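Local coordinates for Serine/threonine-protein kinase pknE (Mycobacterium tuberculosis, PDB 2H34) that transfers phosphate from ATP to serine and threonine residues of proteins, through the kinase domain of a membrane protein probably needed for bacterial survival in the host, at residues V96-H100 / V111-L115; P130-A136 / L225-G231; V137-R141 / S288-H292; L199-P204 / V242-I247. All coordinates share one frame; numbering follows the deposited sequence.

Contact 1. Residues V96-H100 / V111-L115; sequences VVPIH and VDMRL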
loop_
_atom_site.group_PDB
_atom_site.type_symbol
_atom_site.label_atom_id
_atom_site.label_comp_id
_atom_site.label_asym_id
_atom_site.label_seq_id
_atom_site.Cartn_x
_atom_site.Cartn_y
_atom_site.Cartn_z
ATOM N N VAL A 96 8.034 6.553 0.986
ATOM C CA VAL A 96 8.431 5.260 1.440
ATOM C C VAL A 96 9.240 5.504 2.697
ATOM O O VAL A 96 10.170 6.318 2.700
ATOM C CB VAL A 96 9.206 4.483 0.356
ATOM C CG1 VAL A 96 8.322 4.243 -0.855
ATOM C CG2 VAL A 96 10.438 5.247 -0.062
ATOM N N VAL A 97 8.837 4.825 3.769
ATOM C CA VAL A 97 9.579 4.782 5.019
ATOM C C VAL A 97 11.060 4.540 4.760
ATOM O O VAL A 97 11.417 3.586 4.074
ATOM C CB VAL A 97 9.047 3.661 5.937
ATOM C CG1 VAL A 97 9.813 3.637 7.251
ATOM C CG2 VAL A 97 7.554 3.837 6.194
ATOM N N PRO A 98 11.920 5.435 5.281
ATOM C CA PRO A 98 13.377 5.283 5.268
ATOM C C PRO A 98 13.787 4.043 6.034
ATOM O O PRO A 98 13.234 3.788 7.110
ATOM C CB PRO A 98 13.856 6.512 6.031
ATOM C CG PRO A 98 12.763 7.494 5.875
ATOM C CD PRO A 98 11.512 6.708 5.899
ATOM N N ILE A 99 14.728 3.274 5.483
ATOM C CA ILE A 99 15.316 2.151 6.212
ATOM C C ILE A 99 16.618 2.620 6.839
ATOM O O ILE A 99 17.515 3.082 6.126
ATOM C CB ILE A 99 15.603 0.940 5.291
ATOM C CG1 ILE A 99 14.313 0.382 4.673
ATOM C CG2 ILE A 99 16.372 -0.155 6.033
ATOM C CD1 ILE A 99 13.082 0.465 5.542
ATOM N N HIS A 100 16.726 2.512 8.162
ATOM C CA HIS A 100 17.971 2.886 8.840
ATOM C C HIS A 100 19.058 1.865 8.656
ATOM O O HIS A 100 20.171 2.210 8.302
ATOM C CB HIS A 100 17.764 3.129 10.328
ATOM C CG HIS A 100 16.836 4.259 10.628
ATOM N ND1 HIS A 100 15.923 4.216 11.662
ATOM C CD2 HIS A 100 16.668 5.460 10.023
ATOM C CE1 HIS A 100 15.239 5.346 11.683
ATOM N NE2 HIS A 100 15.664 6.115 10.695
ATOM N N VAL A 111 15.131 -5.387 10.500
ATOM C CA VAL A 111 15.116 -4.171 9.686
ATOM C C VAL A 111 14.705 -2.984 10.555
ATOM O O VAL A 111 13.619 -2.961 11.131
ATOM C CB VAL A 111 14.187 -4.289 8.457
ATOM C CG1 VAL A 111 14.141 -2.973 7.705
ATOM C CG2 VAL A 111 14.658 -5.400 7.525
ATOM N N ASP A 112 15.600 -2.010 10.655
ATOM C CA ASP A 112 15.383 -0.826 11.466
ATOM C C ASP A 112 14.948 0.309 10.564
ATOM O O ASP A 112 15.643 0.658 9.615
ATOM C CB ASP A 112 16.677 -0.464 12.196
ATOM C CG ASP A 112 16.686 0.958 12.728
ATOM O OD1 ASP A 112 15.752 1.734 12.442
ATOM O OD2 ASP A 112 17.650 1.307 13.436
HETATM N N MSE A 113 13.803 0.901 10.873
HETATM C CA MSE A 113 13.253 1.964 10.039
HETATM C C MSE A 113 12.711 3.128 10.849
HETATM O O MSE A 113 12.443 2.994 12.045
HETATM C CB MSE A 113 12.159 1.409 9.136
HETATM C CG MSE A 113 11.376 0.303 9.782
HETATM SE SE MSE A 113 9.995 -0.456 8.668
HETATM C CE MSE A 113 11.004 -1.878 7.708
ATOM N N ARG A 114 12.567 4.264 10.170
ATOM C CA ARG A 114 11.950 5.483 10.695
ATOM C C ARG A 114 10.533 5.213 11.219
ATOM O O ARG A 114 9.737 4.514 10.580
ATOM C CB ARG A 114 11.941 6.538 9.577
ATOM C CG ARG A 114 11.466 7.944 9.935
ATOM C CD ARG A 114 12.507 8.961 9.473
ATOM N NE ARG A 114 11.943 10.149 8.836
ATOM C CZ ARG A 114 12.671 11.175 8.399
ATOM N NH1 ARG A 114 13.987 11.160 8.540
ATOM N NH2 ARG A 114 12.095 12.221 7.817
ATOM N N LEU A 115 10.234 5.750 12.398
ATOM C CA LEU A 115 8.921 5.566 13.002
ATOM C C LEU A 115 7.953 6.645 12.558
ATOM O O LEU A 115 8.244 7.833 12.681
ATOM C CB LEU A 115 9.015 5.589 14.526
ATOM C CG LEU A 115 7.648 5.736 15.205
ATOM C CD1 LEU A 115 7.093 4.377 15.626
ATOM C CD2 LEU A 115 7.719 6.711 16.375
#

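Contact 2. Residues P130-A136 / L225-G231; sequences PLAPPRA and LYECLTG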
loop_
_atom_site.group_PDB
_atom_site.type_symbol
_atom_site.label_atom_id
_atom_site.label_comp_id
_atom_site.label_asym_id
_atom_site.label_seq_id
_atom_site.Cartn_x
_atom_site.Cartn_y
_atom_site.Cartn_z
ATOM N N PRO A 130 -16.499 8.772 3.434
ATOM C CA PRO A 130 -15.736 9.069 2.222
ATOM C C PRO A 130 -14.931 10.348 2.370
ATOM O O PRO A 130 -15.291 11.209 3.170
ATOM C CB PRO A 130 -16.828 9.254 1.160
ATOM C CG PRO A 130 -18.053 9.594 1.919
ATOM C CD PRO A 130 -17.951 8.798 3.180
ATOM N N LEU A 131 -13.848 10.461 1.606
ATOM C CA LEU A 131 -13.029 11.671 1.598
ATOM C C LEU A 131 -13.480 12.649 0.527
ATOM O O LEU A 131 -13.867 12.245 -0.564
ATOM C CB LEU A 131 -11.569 11.332 1.330
ATOM C CG LEU A 131 -10.849 10.298 2.184
ATOM C CD1 LEU A 131 -9.407 10.222 1.727
ATOM C CD2 LEU A 131 -10.936 10.637 3.670
ATOM N N ALA A 132 -13.417 13.939 0.838
ATOM C CA ALA A 132 -13.499 14.971 -0.182
ATOM C C ALA A 132 -12.547 14.568 -1.309
ATOM O O ALA A 132 -11.410 14.175 -1.049
ATOM C CB ALA A 132 -13.101 16.317 0.405
ATOM N N PRO A 133 -13.026 14.599 -2.563
ATOM C CA PRO A 133 -12.218 14.109 -3.692
ATOM C C PRO A 133 -10.784 14.661 -3.790
ATOM O O PRO A 133 -9.854 13.885 -3.987
ATOM C CB PRO A 133 -13.062 14.485 -4.914
ATOM C CG PRO A 133 -14.459 14.469 -4.388
ATOM C CD PRO A 133 -14.360 15.040 -2.997
ATOM N N PRO A 134 -10.593 15.980 -3.644
ATOM C CA PRO A 134 -9.210 16.460 -3.687
ATOM C C PRO A 134 -8.301 15.795 -2.653
ATOM O O PRO A 134 -7.127 15.560 -2.919
ATOM C CB PRO A 134 -9.352 17.950 -3.381
ATOM C CG PRO A 134 -10.732 18.282 -3.854
ATOM C CD PRO A 134 -11.548 17.089 -3.473
ATOM N N ARG A 135 -8.846 15.496 -1.485
ATOM C CA ARG A 135 -8.106 14.800 -0.456
ATOM C C ARG A 135 -7.782 13.375 -0.908
ATOM O O ARG A 135 -6.640 12.917 -0.795
ATOM C CB ARG A 135 -8.928 14.795 0.818
ATOM C CG ARG A 135 -8.153 14.476 2.046
ATOM C CD ARG A 135 -8.729 15.232 3.212
ATOM N NE ARG A 135 -8.299 14.672 4.488
ATOM C CZ ARG A 135 -9.096 13.997 5.308
ATOM N NH1 ARG A 135 -10.365 13.789 4.982
ATOM N NH2 ARG A 135 -8.625 13.540 6.460
ATOM N N ALA A 136 -8.786 12.684 -1.442
ATOM C CA ALA A 136 -8.602 11.335 -1.953
ATOM C C ALA A 136 -7.472 11.330 -2.957
ATOM O O ALA A 136 -6.547 10.526 -2.866
ATOM C CB ALA A 136 -9.859 10.856 -2.590
ATOM N N LEU A 225 -8.663 4.209 -4.668
ATOM C CA LEU A 225 -9.178 5.528 -5.006
ATOM C C LEU A 225 -10.705 5.502 -4.980
ATOM O O LEU A 225 -11.338 6.337 -4.322
ATOM C CB LEU A 225 -8.674 5.963 -6.382
ATOM C CG LEU A 225 -9.273 7.240 -7.000
ATOM C CD1 LEU A 225 -9.049 8.472 -6.131
ATOM C CD2 LEU A 225 -8.722 7.463 -8.400
ATOM N N TYR A 226 -11.283 4.524 -5.682
ATOM C CA TYR A 226 -12.723 4.329 -5.690
ATOM C C TYR A 226 -13.298 4.391 -4.290
ATOM O O TYR A 226 -14.213 5.177 -4.017
ATOM C CB TYR A 226 -13.084 2.988 -6.308
ATOM C CG TYR A 226 -14.588 2.781 -6.446
ATOM C CD1 TYR A 226 -15.294 3.326 -7.524
ATOM C CD2 TYR A 226 -15.305 2.050 -5.491
ATOM C CE1 TYR A 226 -16.666 3.140 -7.642
ATOM C CE2 TYR A 226 -16.674 1.861 -5.606
ATOM C CZ TYR A 226 -17.343 2.402 -6.681
ATOM O OH TYR A 226 -18.693 2.220 -6.787
ATOM N N GLU A 227 -12.743 3.564 -3.405
ATOM C CA GLU A 227 -13.234 3.468 -2.036
ATOM C C GLU A 227 -13.175 4.790 -1.286
ATOM O O GLU A 227 -14.104 5.112 -0.536
ATOM C CB GLU A 227 -12.494 2.389 -1.255
ATOM C CG GLU A 227 -13.181 2.076 0.060
ATOM C CD GLU A 227 -12.643 0.841 0.746
ATOM O OE1 GLU A 227 -11.904 0.058 0.097
ATOM O OE2 GLU A 227 -12.977 0.658 1.939
ATOM N N CYS A 228 -12.096 5.544 -1.495
ATOM C CA CYS A 228 -11.930 6.854 -0.870
ATOM C C CYS A 228 -13.041 7.798 -1.279
ATOM O O CYS A 228 -13.460 8.665 -0.506
ATOM C CB CYS A 228 -10.602 7.485 -1.287
ATOM S SG CYS A 228 -9.130 6.615 -0.729
ATOM N N LEU A 229 -13.495 7.629 -2.516
ATOM C CA LEU A 229 -14.494 8.508 -3.095
ATOM C C LEU A 229 -15.878 8.128 -2.610
ATOM O O LEU A 229 -16.602 8.954 -2.051
ATOM C CB LEU A 229 -14.423 8.462 -4.627
ATOM C CG LEU A 229 -13.177 9.098 -5.255
ATOM C CD1 LEU A 229 -12.970 8.651 -6.695
ATOM C CD2 LEU A 229 -13.234 10.622 -5.162
ATOM N N THR A 230 -16.231 6.866 -2.814
ATOM C CA THR A 230 -17.597 6.429 -2.616
ATOM C C THR A 230 -17.863 6.110 -1.160
ATOM O O THR A 230 -18.951 6.367 -0.655
ATOM C CB THR A 230 -17.914 5.188 -3.457
ATOM O OG1 THR A 230 -17.034 4.124 -3.077
ATOM C CG2 THR A 230 -17.747 5.486 -4.944
ATOM N N GLY A 231 -16.860 5.548 -0.494
ATOM C CA GLY A 231 -17.016 5.073 0.872
ATOM C C GLY A 231 -16.776 3.583 0.984
ATOM O O GLY A 231 -16.466 3.089 2.056
#

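Contact 3. Residues V137-R141 / S288-H292; sequences VAIVR and SAAAH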
loop_
_atom_site.group_PDB
_atom_site.type_symbol
_atom_site.label_atom_id
_atom_site.label_comp_id
_atom_site.label_asym_id
_atom_site.label_seq_id
_atom_site.Cartn_x
_atom_site.Cartn_y
_atom_site.Cartn_z
ATOM N N VAL A 137 -7.543 12.270 -3.894
ATOM C CA VAL A 137 -6.547 12.397 -4.945
ATOM C C VAL A 137 -5.182 12.648 -4.316
ATOM O O VAL A 137 -4.231 11.909 -4.587
ATOM C CB VAL A 137 -6.917 13.502 -5.986
ATOM C CG1 VAL A 137 -5.841 13.616 -7.072
ATOM C CG2 VAL A 137 -8.263 13.201 -6.639
ATOM N N ALA A 138 -5.094 13.646 -3.444
ATOM C CA ALA A 138 -3.828 13.939 -2.780
ATOM C C ALA A 138 -3.218 12.666 -2.199
ATOM O O ALA A 138 -2.043 12.383 -2.412
ATOM C CB ALA A 138 -4.009 14.981 -1.711
ATOM N N ILE A 139 -4.024 11.875 -1.497
ATOM C CA ILE A 139 -3.523 10.627 -0.931
ATOM C C ILE A 139 -3.106 9.641 -2.027
ATOM O O ILE A 139 -1.982 9.148 -2.011
ATOM C CB ILE A 139 -4.490 10.033 0.123
ATOM C CG1 ILE A 139 -4.504 10.970 1.341
ATOM C CG2 ILE A 139 -4.049 8.634 0.547
ATOM C CD1 ILE A 139 -5.798 11.018 2.083
ATOM N N VAL A 140 -3.968 9.398 -3.007
ATOM C CA VAL A 140 -3.604 8.482 -4.100
ATOM C C VAL A 140 -2.298 8.890 -4.791
ATOM O O VAL A 140 -1.461 8.043 -5.092
ATOM C CB VAL A 140 -4.750 8.328 -5.113
ATOM C CG1 VAL A 140 -4.301 7.572 -6.336
ATOM C CG2 VAL A 140 -5.907 7.585 -4.458
ATOM N N ARG A 141 -2.114 10.191 -4.994
ATOM C CA ARG A 141 -0.928 10.701 -5.686
ATOM C C ARG A 141 0.364 10.278 -5.001
ATOM O O ARG A 141 1.257 9.749 -5.648
ATOM C CB ARG A 141 -0.990 12.226 -5.875
ATOM C CG ARG A 141 0.030 12.751 -6.883
ATOM C CD ARG A 141 0.108 14.258 -6.940
ATOM N NE ARG A 141 -1.209 14.851 -7.185
ATOM C CZ ARG A 141 -1.796 15.747 -6.385
ATOM N NH1 ARG A 141 -1.176 16.179 -5.285
ATOM N NH2 ARG A 141 -3.005 16.222 -6.685
ATOM N N SER A 288 -2.536 8.930 -11.203
ATOM C CA SER A 288 -2.576 10.155 -10.413
ATOM C C SER A 288 -2.917 11.317 -11.309
ATOM O O SER A 288 -3.830 12.077 -11.011
ATOM C CB SER A 288 -1.235 10.423 -9.716
ATOM O OG SER A 288 -1.159 9.770 -8.463
ATOM N N ALA A 289 -2.195 11.439 -12.421
ATOM C CA ALA A 289 -2.342 12.608 -13.269
ATOM C C ALA A 289 -3.794 12.714 -13.712
ATOM O O ALA A 289 -4.422 13.769 -13.557
ATOM C CB ALA A 289 -1.388 12.552 -14.457
ATOM N N ALA A 290 -4.335 11.601 -14.207
ATOM C CA ALA A 290 -5.711 11.548 -14.677
ATOM C C ALA A 290 -6.675 11.893 -13.557
ATOM O O ALA A 290 -7.617 12.641 -13.750
ATOM C CB ALA A 290 -6.020 10.170 -15.238
ATOM N N ALA A 291 -6.419 11.338 -12.379
ATOM C CA ALA A 291 -7.259 11.553 -11.210
ATOM C C ALA A 291 -7.324 13.035 -10.871
ATOM O O ALA A 291 -8.407 13.608 -10.693
ATOM C CB ALA A 291 -6.710 10.769 -10.044
ATOM N N HIS A 292 -6.143 13.640 -10.795
ATOM C CA HIS A 292 -5.990 15.062 -10.564
ATOM C C HIS A 292 -6.789 15.879 -11.577
ATOM O O HIS A 292 -7.593 16.738 -11.213
ATOM C CB HIS A 292 -4.510 15.421 -10.650
ATOM C CG HIS A 292 -4.223 16.861 -10.372
ATOM N ND1 HIS A 292 -4.410 17.432 -9.130
ATOM C CD2 HIS A 292 -3.755 17.845 -11.171
ATOM C CE1 HIS A 292 -4.068 18.706 -9.175
ATOM N NE2 HIS A 292 -3.671 18.982 -10.404
#

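Contact 4. Residues L199-P204 / V242-I247; sequences LYYMAP and VMGAHI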
loop_
_atom_site.group_PDB
_atom_site.type_symbol
_atom_site.label_atom_id
_atom_site.label_comp_id
_atom_site.label_asym_id
_atom_site.label_seq_id
_atom_site.Cartn_x
_atom_site.Cartn_y
_atom_site.Cartn_z
ATOM N N LEU A 199 -8.910 -9.789 -1.533
ATOM C CA LEU A 199 -9.484 -9.815 -2.867
ATOM C C LEU A 199 -10.140 -8.514 -3.325
ATOM O O LEU A 199 -10.326 -8.321 -4.533
ATOM C CB LEU A 199 -10.482 -10.963 -2.981
ATOM C CG LEU A 199 -9.909 -12.339 -3.311
ATOM C CD1 LEU A 199 -9.067 -12.905 -2.168
ATOM C CD2 LEU A 199 -11.040 -13.278 -3.646
ATOM N N TYR A 200 -10.490 -7.633 -2.384
ATOM C CA TYR A 200 -11.153 -6.377 -2.736
ATOM C C TYR A 200 -10.359 -5.562 -3.747
ATOM O O TYR A 200 -10.946 -4.770 -4.490
ATOM C CB TYR A 200 -11.398 -5.494 -1.520
ATOM C CG TYR A 200 -12.366 -6.011 -0.491
ATOM C CD1 TYR A 200 -13.633 -6.460 -0.855
ATOM C CD2 TYR A 200 -12.028 -6.001 0.875
ATOM C CE1 TYR A 200 -14.533 -6.923 0.109
ATOM C CE2 TYR A 200 -12.920 -6.453 1.850
ATOM C CZ TYR A 200 -14.171 -6.912 1.461
ATOM O OH TYR A 200 -15.064 -7.365 2.409
ATOM N N TYR A 201 -9.037 -5.754 -3.771
ATOM C CA TYR A 201 -8.130 -4.892 -4.547
ATOM C C TYR A 201 -7.310 -5.649 -5.602
ATOM O O TYR A 201 -6.280 -5.157 -6.070
ATOM C CB TYR A 201 -7.224 -4.082 -3.587
ATOM C CG TYR A 201 -8.022 -3.434 -2.474
ATOM C CD1 TYR A 201 -8.175 -4.065 -1.235
ATOM C CD2 TYR A 201 -8.688 -2.234 -2.687
ATOM C CE1 TYR A 201 -8.943 -3.505 -0.241
ATOM C CE2 TYR A 201 -9.461 -1.664 -1.690
ATOM C CZ TYR A 201 -9.589 -2.306 -0.475
ATOM O OH TYR A 201 -10.365 -1.739 0.501
HETATM N N MSE A 202 -7.789 -6.827 -6.000
HETATM C CA MSE A 202 -6.990 -7.718 -6.831
HETATM C C MSE A 202 -7.388 -7.782 -8.290
HETATM O O MSE A 202 -8.523 -8.122 -8.626
HETATM C CB MSE A 202 -6.994 -9.120 -6.266
HETATM C CG MSE A 202 -5.813 -9.437 -5.406
HETATM SE SE MSE A 202 -5.928 -11.329 -4.944
HETATM C CE MSE A 202 -5.124 -11.166 -3.098
ATOM N N ALA A 203 -6.420 -7.480 -9.151
ATOM C CA ALA A 203 -6.572 -7.620 -10.594
ATOM C C ALA A 203 -6.882 -9.067 -10.942
ATOM O O ALA A 203 -6.474 -9.974 -10.219
ATOM C CB ALA A 203 -5.305 -7.154 -11.309
ATOM N N PRO A 204 -7.617 -9.283 -12.043
ATOM C CA PRO A 204 -7.975 -10.625 -12.445
ATOM C C PRO A 204 -6.773 -11.485 -12.831
ATOM O O PRO A 204 -6.741 -12.662 -12.493
ATOM C CB PRO A 204 -8.881 -10.388 -13.649
ATOM C CG PRO A 204 -9.344 -8.985 -13.516
ATOM C CD PRO A 204 -8.178 -8.286 -12.967
ATOM N N VAL A 242 -16.809 -11.768 -5.052
ATOM C CA VAL A 242 -15.849 -10.697 -5.339
ATOM C C VAL A 242 -14.839 -11.096 -6.414
ATOM O O VAL A 242 -14.675 -10.387 -7.409
ATOM C CB VAL A 242 -15.123 -10.193 -4.056
ATOM C CG1 VAL A 242 -13.889 -9.361 -4.397
ATOM C CG2 VAL A 242 -16.072 -9.365 -3.216
HETATM N N MSE A 243 -14.173 -12.234 -6.213
HETATM C CA MSE A 243 -13.218 -12.765 -7.188
HETATM C C MSE A 243 -13.824 -12.785 -8.578
HETATM O O MSE A 243 -13.155 -12.399 -9.552
HETATM C CB MSE A 243 -12.790 -14.180 -6.815
HETATM C CG MSE A 243 -11.493 -14.625 -7.447
HETATM SE SE MSE A 243 -11.392 -16.555 -7.644
HETATM C CE MSE A 243 -11.419 -17.148 -5.731
ATOM N N GLY A 244 -15.086 -13.237 -8.657
ATOM C CA GLY A 244 -15.837 -13.240 -9.907
ATOM C C GLY A 244 -16.103 -11.839 -10.440
ATOM O O GLY A 244 -16.004 -11.584 -11.674
ATOM N N ALA A 245 -16.426 -10.928 -9.508
ATOM C CA ALA A 245 -16.830 -9.589 -9.903
ATOM C C ALA A 245 -15.700 -8.889 -10.666
ATOM O O ALA A 245 -15.935 -8.228 -11.683
ATOM C CB ALA A 245 -17.246 -8.792 -8.687
ATOM N N HIS A 246 -14.473 -9.078 -10.182
ATOM C CA HIS A 246 -13.267 -8.510 -10.791
ATOM C C HIS A 246 -13.036 -9.024 -12.209
ATOM O O HIS A 246 -12.535 -8.305 -13.081
ATOM C CB HIS A 246 -12.039 -8.859 -9.950
ATOM C CG HIS A 246 -11.720 -7.854 -8.889
ATOM N ND1 HIS A 246 -11.716 -8.163 -7.546
ATOM C CD2 HIS A 246 -11.370 -6.549 -8.975
ATOM C CE1 HIS A 246 -11.383 -7.092 -6.850
ATOM N NE2 HIS A 246 -11.158 -6.101 -7.694
ATOM N N ILE A 247 -13.372 -10.284 -12.425
ATOM C CA ILE A 247 -13.110 -10.907 -13.700
ATOM C C ILE A 247 -14.115 -10.407 -14.726
ATOM O O ILE A 247 -13.788 -10.257 -15.904
ATOM C CB ILE A 247 -13.124 -12.448 -13.581
ATOM C CG1 ILE A 247 -11.849 -12.911 -12.869
ATOM C CG2 ILE A 247 -13.217 -13.106 -14.965
ATOM C CD1 ILE A 247 -12.003 -14.189 -12.074
#

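Contact 1. Residues V96-H100 / V111-L115
The imidazole of His-100 meets the carboxylate of Asp-112 with the two planes almost perpendicular, 88° apart. Its ND1 donates to Asp-112 OD1 at 2.6 Å; the acceptor lies close to the ring plane, whereas the donor approaches on the syn side of the carboxylate but 34° out of its plane. With CG of Asp-112 anti to the backbone N (chi1 163°), the acid swings across to the histidine, and its other oxygen, OD2, is hydrogen-bonded by Tyr-36. The same ring lies over the start of Arg-114, whose backbone N sits above one ring face, 3.3 Å from His-100 CE1. Arg-114 N itself donates to Pro-98 O (3.2 Å), and beyond it the arginine side chain runs past the proline, CB against Pro-98 CD at 3.7 Å, until Pro-98 CG comes over one face of the guanidinium.

On the other face of the sheet, Ile-99 and Met-113, a selenomethionine, form an antiparallel non-hydrogen-bonded pair. Their side chains run side by side in the same direction, Ile-99 CD1 reaching Met-113 CE at 3.8 Å, while the Val-97 side chain crosses that of Met-113 at about a right angle, its CG1 3.7 Å from Met-113 CB. These strands make the hairpin 99-105/108-114 of the N-lobe sheet, with Val-111 near Lys-65, a predicted ATP-binding residue. Met-113, just before the hinge, probably holds the gatekeeper position known from other kinases. Gripped by both His-100 and Tyr-36, the Asp-112 carboxylate is fixed in rotation, and its charge would be expected to favour a protonated imidazole.

Contact 2. Residues P130-A136 / L225-G231
The C-terminal turn of helix 217-230, the helix usually called αF at the heart of the kinase C-lobe, is met by the entrance to helix 133-152, the long αE. The link is a backbone bond: Leu-131 N donates to Cys-228 O at 2.8 Å, nearly straight on to the carbonyl, which is one of those at the helix end. Beside it, the ring of Pro-130 rests on the next carbonyl, with CB 3.2 Å from Leu-229 O. Gly-231, the first residue beyond the helix and with positive phi, passes close to Pro-130.

Further in, these two helices come together through small groups. Ala-136 CB points at the neighbouring helix and meets Cys-228 CB at 3.7 Å, so the backbones can approach closely. Leu-229 has its CB directed off the interface, yet CG lies beside the backbone N (chi1 -69°), which carries CD2 back across Pro-133 at about a right angle, 3.9 Å from Pro-133 CB. Leu-131 CD1 adds a looser contact to Cys-228 CB at 4.2 Å, and the Leu-131 side chain also packs on Leu-121 and Met-124 of helix 121-128.

Contact 3. Residues V137-R141 / S288-H292
Val-137 and Arg-141 of helix 133-152 face Ser-288 and His-292 of helix 284-293 in an antiparallel helix pair of the kinase C-lobe, where the αE helix packs against the closing αI helix. The short segments run at 170° to each other with their axes 9.5 Å apart, and two small residues, Ser-288 and Ala-291, line the side of the second helix that faces the first.

The apolar part lies at the Val-137 end. Both methyls of this valine are turned toward the partner helix: CG1, anti to the backbone N, packs on the backbone at His-292 N (3.7 Å) and on Ala-291 CB (4.2 Å), while CG2 lies near Ala-291 O. Val-140, one turn along, also leans toward the partner helix and packs on Leu-221 and Leu-225 of helix 217-230, which joins the pair to the central helix of the lobe.

The polar groups start at the Ser-288 end, from which Arg-141 reaches back to His-292. Ser-288, buried, places its hydroxyl beside the aliphatic base of Arg-141, with OG 3.6 Å from Arg-141 CG. The arginine then runs extended through CB and CG and bends at chi3 (-54°), which turns its head back along the groove toward His-292. The guanidinium and imidazole planes stand 85° apart there, with Arg-141 NH2 3.1 Å from His-292 ND1.

Contact 4. Residues L199-P204 / V242-I247
His-246 O accepts a hydrogen bond from Lys-275 NZ and has Pro-204 CG of the facing loop 3.3 Å away. The loop is the P+1 segment of the kinase, ending in the APE motif to which Ala-203 and Pro-204 belong, and it packs here on helix 239-248, the αG helix of the C-lobe. His-246 points its ring into the curve of this loop. One ring face is occupied by the carbonyl oxygen of Met-202, a selenomethionine, which sits 3.1 Å above the plane of the His-246 ring and over its centre. The Tyr-200 backbone comes to the ring edge, and Tyr-219 and Tyr-235 also pack on the histidine, the latter edge-to-face.

Apolar contacts flank the ring. Val-242 holds CG1 anti to its backbone N (chi1 165°), bringing that methyl 4.0 Å from Leu-199 CB, while CG2 leans obliquely toward the Tyr-200 ring. Met-202 lies near Asp-159, the predicted proton acceptor, so the packing joins αG to a loop beside the probable catalytic site. Pro-204 CB touches Ile-247 CG1 at 4.0 Å, and Leu-199 CD2 lies 3.7 Å from Met-243 CB.

Contact 1 stands alone in the N-lobe, its centre 25 to 32 Å from those of the other three, which all belong to the helical C-lobe. Contacts 2 and 3 share helix 133-152 and lie side by side, centres 11 Å apart; Leu-225 CD1 meets Val-140 CG2 at 3.7 Å, so helix 217-230 touches both. Contact 4 reaches contact 2 through a probable hydrogen bond of Tyr-201 OH to Glu-227 OE1, but does not touch contact 3, about 10 Å away at the nearest atoms. Contacts 1 and 4 border the predicted ATP-binding and catalytic residues from separate lobes, whereas contacts 2 and 3 are packing remote from them.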